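Side-chain contacts in neurotrypsin (Mus musculus, PDB 6H8M), which acts as a secreted serine protease with a role in neuronal plasticity, represented here by its third scavenger receptor cysteine-rich (SRCR) domain: residues H39-V42 and I43-L47; G11-K14 and K15-R18; E79-L82 and A83-V86. One frame throughout, in Å; residues are numbered along the deposited sequence.

Contact 1. Residues H39-V42 and I43-L47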
# COMPACT_ATOMS: atom_id res chain seq x y z
N HIS A 39 4.50 -3.84 5.43
CA HIS A 39 3.67 -2.79 4.89
C HIS A 39 2.20 -3.16 4.89
O HIS A 39 1.32 -2.33 5.23
CB HIS A 39 4.18 -2.39 3.50
CG HIS A 39 5.61 -1.98 3.49
ND1 HIS A 39 6.65 -2.90 3.49
CD2 HIS A 39 6.18 -0.76 3.47
CE1 HIS A 39 7.81 -2.27 3.60
NE2 HIS A 39 7.56 -0.94 3.55
N ALA A 40 1.90 -4.38 4.46
CA ALA A 40 0.56 -4.84 4.41
C ALA A 40 -0.09 -4.85 5.79
O ALA A 40 -1.28 -4.39 5.90
CB ALA A 40 0.46 -6.23 3.82
N ALA A 41 0.68 -5.21 6.83
CA ALA A 41 0.17 -5.22 8.21
C ALA A 41 -0.26 -3.80 8.60
O ALA A 41 -1.36 -3.61 9.21
CB ALA A 41 1.19 -5.80 9.21
N VAL A 42 0.52 -2.79 8.20
CA VAL A 42 0.27 -1.46 8.60
C VAL A 42 -0.99 -0.92 7.87
O VAL A 42 -1.87 -0.33 8.47
CB VAL A 42 1.47 -0.54 8.36
CG1 VAL A 42 1.10 0.94 8.57
CG2 VAL A 42 2.64 -0.93 9.26
N ILE A 43 -1.07 -1.16 6.57
CA ILE A 43 -2.27 -0.73 5.84
C ILE A 43 -3.52 -1.37 6.43
O ILE A 43 -4.55 -0.67 6.66
CB ILE A 43 -2.10 -1.11 4.35
CG1 ILE A 43 -0.96 -0.34 3.70
CG2 ILE A 43 -3.44 -0.90 3.62
CD1 ILE A 43 -1.13 1.14 3.69
N CYS A 44 -3.48 -2.69 6.62
CA CYS A 44 -4.60 -3.42 7.12
C CYS A 44 -5.00 -2.99 8.54
O CYS A 44 -6.21 -2.82 8.85
CB CYS A 44 -4.31 -4.92 7.04
SG CYS A 44 -4.21 -5.47 5.29
N ARG A 45 -4.00 -2.69 9.38
CA ARG A 45 -4.22 -2.17 10.74
C ARG A 45 -4.95 -0.82 10.68
O ARG A 45 -5.91 -0.62 11.36
CB ARG A 45 -2.89 -2.12 11.53
CG ARG A 45 -3.03 -1.70 12.99
CD ARG A 45 -1.72 -1.84 13.78
NE ARG A 45 -1.14 -3.17 13.77
CZ ARG A 45 -0.03 -3.53 13.12
NH1 ARG A 45 0.72 -2.64 12.48
NH2 ARG A 45 0.30 -4.80 13.11
N GLN A 46 -4.50 0.10 9.83
CA GLN A 46 -5.12 1.38 9.71
C GLN A 46 -6.59 1.23 9.26
O GLN A 46 -7.43 2.03 9.71
CB GLN A 46 -4.33 2.31 8.81
CG GLN A 46 -4.89 3.73 8.84
CD GLN A 46 -4.32 4.71 7.85
OE1 GLN A 46 -3.15 4.70 7.52
NE2 GLN A 46 -5.13 5.67 7.48
N LEU A 47 -6.86 0.27 8.38
CA LEU A 47 -8.21 0.02 7.89
C LEU A 47 -9.10 -0.69 8.92
O LEU A 47 -10.29 -0.84 8.67
CB LEU A 47 -8.08 -0.83 6.63
CG LEU A 47 -7.59 -0.11 5.38
CD1 LEU A 47 -7.34 -1.13 4.26
CD2 LEU A 47 -8.58 0.94 4.93
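H39 to I43, A40 to C44, A41 to R45 and V42 to Q46 make four consecutive backbone hydrogen bonds, so the two segments are successive turns of one alpha helix. The bond from C44 N to A40 O is 2.9 Å long, and that from R45 N to A41 O is 2.8 Å.

Side chains then lean back on the same carbonyls. C44, with SG beside its own backbone N (chi1 -67°), brings the sulfur to 3.2 Å from A40 O, and I43 CG1 lies 3.4 Å from H39 O.

R45 is the flat-group case. Its CG runs anti to the backbone N, and a bend at chi3 (-57°) folds the guanidinium back over the preceding turn. A41 O lies under one face, offset toward the rim; NH2 is 4.1 Å from A41 CB, and NH1 is 4.1 Å from V42 CG2. The polar partners of NH1 lie outside the helix, at E79 and G77.

The C44–C105 disulfide and packing on A53 and V103 tie one flank of helix 37-46 to the two-stranded sheet, while H39 NE2 donates to V73 O near the end of strand 68-74.

Contact 2. Residues G11-K14 and K15-R18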
# COMPACT_ATOMS: atom_id res chain seq x y z
N GLY A 11 -10.07 -5.24 -5.70
CA GLY A 11 -10.05 -6.54 -5.03
C GLY A 11 -11.35 -7.29 -5.26
O GLY A 11 -12.30 -6.74 -5.68
N GLU A 12 -11.35 -8.57 -4.91
CA GLU A 12 -12.62 -9.39 -5.02
C GLU A 12 -13.56 -9.06 -3.88
O GLU A 12 -14.70 -9.41 -3.92
CB GLU A 12 -12.25 -10.87 -5.08
CG GLU A 12 -11.49 -11.21 -6.35
CD GLU A 12 -11.91 -12.53 -7.00
OE1 GLU A 12 -12.78 -13.23 -6.41
OE2 GLU A 12 -11.38 -12.84 -8.10
N ASN A 13 -13.08 -8.49 -2.79
CA ASN A 13 -13.88 -8.08 -1.64
C ASN A 13 -13.19 -6.86 -1.00
O ASN A 13 -12.10 -6.46 -1.42
CB ASN A 13 -14.07 -9.22 -0.63
CG ASN A 13 -12.72 -9.77 -0.23
OD1 ASN A 13 -11.96 -9.14 0.48
ND2 ASN A 13 -12.39 -10.96 -0.68
N LYS A 14 -13.79 -6.30 0.05
CA LYS A 14 -13.34 -4.99 0.56
C LYS A 14 -12.07 -5.17 1.39
O LYS A 14 -11.45 -4.18 1.68
CB LYS A 14 -14.44 -4.32 1.39
CG LYS A 14 -14.87 -5.09 2.62
CD LYS A 14 -16.05 -4.42 3.37
CE LYS A 14 -16.58 -5.29 4.49
NZ LYS A 14 -15.47 -5.85 5.29
N LYS A 15 -11.66 -6.40 1.69
CA LYS A 15 -10.48 -6.66 2.50
C LYS A 15 -9.21 -6.83 1.68
O LYS A 15 -8.19 -7.05 2.27
CB LYS A 15 -10.69 -7.91 3.36
CG LYS A 15 -11.58 -7.68 4.55
CD LYS A 15 -11.56 -8.86 5.51
CE LYS A 15 -12.79 -8.89 6.41
NZ LYS A 15 -12.56 -9.76 7.58
N GLU A 16 -9.24 -6.62 0.34
CA GLU A 16 -8.04 -6.73 -0.44
C GLU A 16 -8.15 -5.79 -1.64
O GLU A 16 -9.19 -5.29 -1.98
CB GLU A 16 -7.88 -8.15 -0.96
CG GLU A 16 -8.94 -8.53 -1.99
CD GLU A 16 -8.81 -9.92 -2.60
OE1 GLU A 16 -8.25 -10.79 -1.94
OE2 GLU A 16 -9.30 -10.10 -3.73
N GLY A 17 -7.00 -5.40 -2.17
CA GLY A 17 -6.96 -4.66 -3.42
C GLY A 17 -5.69 -3.81 -3.53
O GLY A 17 -4.80 -3.89 -2.64
N ARG A 18 -5.64 -3.00 -4.59
CA ARG A 18 -4.50 -2.05 -4.79
C ARG A 18 -4.66 -0.91 -3.78
O ARG A 18 -5.79 -0.37 -3.67
CB ARG A 18 -4.51 -1.52 -6.23
CG ARG A 18 -3.40 -0.53 -6.54
CD ARG A 18 -3.47 -0.00 -7.95
NE ARG A 18 -4.72 0.70 -8.22
CZ ARG A 18 -5.83 0.13 -8.67
NH1 ARG A 18 -5.84 -1.17 -8.92
NH2 ARG A 18 -6.91 0.85 -8.88
O HOH W 1 -10.91 -3.66 -3.31
O HOH W 2 -9.77 -10.76 0.58
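The type I beta turn from N13 to E16, in the loop that carries the chain from strand 6-10 to strand 18-23 of the SRCR domain, shows how side chains can reinforce a turn whose backbone bond is slack. That bond, E16 N to N13 O, is weak at 3.4 Å. N13 supplements it: with CG placed between the backbone N and the carbonyl carbon (chi1 54°), the amide turns inward and OD1 takes the N-H of K15 at 3.0 Å, in the carbonyl plane and on a lone pair. This is an Asx turn laid inside the beta turn.

E16 works from the other end. Its first torsion likewise sets CG between N and C, turning the side chain back over the loop; beyond CG it is extended, and OE2 accepts the backbone N-H of E12 at 2.8 Å with a nearly straight bond of 164°. The donor meets the anti side of the carboxylate, 19° out of its plane, and E12 CB packs against the same oxygen. The N13 and E16 side chains cross at about a right angle, and a water lies near both N13 OD1 and E16 OE1.

Lack of a side chain on G11 lets its CA approach E16 O to 3.4 Å in a CH...O contact, and a second water joins G11 N to that same carbonyl oxygen. K15 sends its ammonium outward to a salt bridge with D106.

One acidic side chain thus serves a main-chain N-H instead of a positive charge. With E12 OE1 5.4 Å from E16 OE2, each carboxylate would probably feel the other's like charge mildly.

Contact 3. Residues E79-L82 and A83-V86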
# COMPACT_ATOMS: atom_id res chain seq x y z
N GLU A 79 3.38 -0.29 13.00
CA GLU A 79 2.75 1.05 12.99
C GLU A 79 1.23 0.89 12.93
O GLU A 79 0.71 -0.08 12.32
CB GLU A 79 3.23 1.87 11.80
CG GLU A 79 4.71 2.18 11.79
CD GLU A 79 5.70 1.20 11.19
OE1 GLU A 79 5.36 0.03 10.94
OE2 GLU A 79 6.84 1.62 10.96
N LYS A 80 0.51 1.85 13.54
CA LYS A 80 -0.94 1.86 13.54
C LYS A 80 -1.44 2.54 12.26
O LYS A 80 -2.61 2.51 11.99
CB LYS A 80 -1.50 2.54 14.79
CG LYS A 80 -1.51 1.67 16.05
CD LYS A 80 -1.96 2.40 17.30
CE LYS A 80 -1.56 1.70 18.59
NZ LYS A 80 -2.10 2.41 19.77
N ALA A 81 -0.55 3.22 11.53
CA ALA A 81 -1.01 4.05 10.40
C ALA A 81 0.16 4.27 9.46
O ALA A 81 1.31 4.38 9.89
CB ALA A 81 -1.56 5.37 10.87
N LEU A 82 -0.15 4.35 8.16
CA LEU A 82 0.84 4.50 7.12
C LEU A 82 1.69 5.75 7.38
O LEU A 82 2.91 5.71 7.16
CB LEU A 82 0.12 4.64 5.78
CG LEU A 82 1.04 4.81 4.57
CD1 LEU A 82 2.00 3.65 4.46
CD2 LEU A 82 0.20 4.98 3.32
N ALA A 83 1.05 6.79 7.91
CA ALA A 83 1.69 8.11 8.18
C ALA A 83 2.88 7.95 9.11
O ALA A 83 3.78 8.82 9.13
CB ALA A 83 0.68 9.07 8.77
N ASP A 84 2.84 6.93 9.97
CA ASP A 84 3.91 6.72 11.00
C ASP A 84 5.07 5.94 10.39
O ASP A 84 6.09 5.78 11.00
CB ASP A 84 3.38 5.97 12.23
CG ASP A 84 2.23 6.67 12.92
OD1 ASP A 84 2.17 7.88 12.81
OD2 ASP A 84 1.36 5.99 13.49
N CYS A 85 4.89 5.36 9.20
CA CYS A 85 6.06 4.73 8.54
C CYS A 85 6.99 5.87 8.13
O CYS A 85 6.59 6.99 8.23
CB CYS A 85 5.64 3.89 7.34
SG CYS A 85 4.63 2.49 7.87
N VAL A 86 8.20 5.56 7.68
CA VAL A 86 9.20 6.60 7.34
C VAL A 86 9.49 6.51 5.85
O VAL A 86 9.55 5.42 5.30
CB VAL A 86 10.47 6.52 8.22
CG1 VAL A 86 10.14 6.79 9.68
CG2 VAL A 86 11.22 5.20 8.09
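The carboxylate of E79 has the sulfur of C85 over one of its faces: SG stands 3.7 Å from CD and almost equally far from the two oxygens, 4.0 Å from OE1 and 3.9 Å from OE2. A bend brings it there. CG lies beside the backbone N, and chi2 of 87° turns the carboxylate across the half-cystine. The oxygens themselves are engaged by backbone N-H groups just upstream, OE1 by G77 and OE2 by T76, and this pair of bonds limits how the group can rotate. Without the carboxylate, as with an alanine here, those two N-H groups would probably lose their acceptors, and the side of the C85 sulfur that it covers would be left without its neighbour.

The second flat group, the D84 carboxylate, sits at the exposed edge of the contact. Its OD2 lies 3.9 Å from A81 N, too far to bond that buried amide, which has no partner in the model. D84 CB comes nearer to the main chain, 3.5 Å from A81 O, and also meets the CG of E79.

Beneath these side chains the backbone closes two successive turns, D84 N to A81 O at 3.0 Å and C85 N to L82 O at 2.9 Å. In each the donor stands well above the carbonyl plane, 52° and 55° out of it. L82 packs on I43 of helix 37-46 and on M70 and V73 of strand 68-74, with CD1 4.5 Å from C85 SG.

Bonds from residue i+3 back to residue i mark a short 3-10 turn. Here it delivers C85 to its disulfide with C75, joining the loop after strand 68-74 to the start of edge strand 86-87 in this SRCR domain.

Overall arrangement
The three contacts follow one another along the chain without interleaving, yet contacts 1 and 3 meet in space, their centres 9 Å apart. Their interface combines charge and polarity: R45 NH1 reaches E79 O at 2.6 Å, Q46 OE1 receives L82 N at 3.1 Å, and V42 packs on E79 and A81. The loop of contact 3 therefore rests on the helix of contact 1. Contact 2 stands apart, its centre 13 Å from that of contact 1 with nearest atoms about 5 Å away, and 21 Å from contact 3, across the domain's centre. All three belong to the SRCR domain; the protease's catalytic domain is not part of this chain.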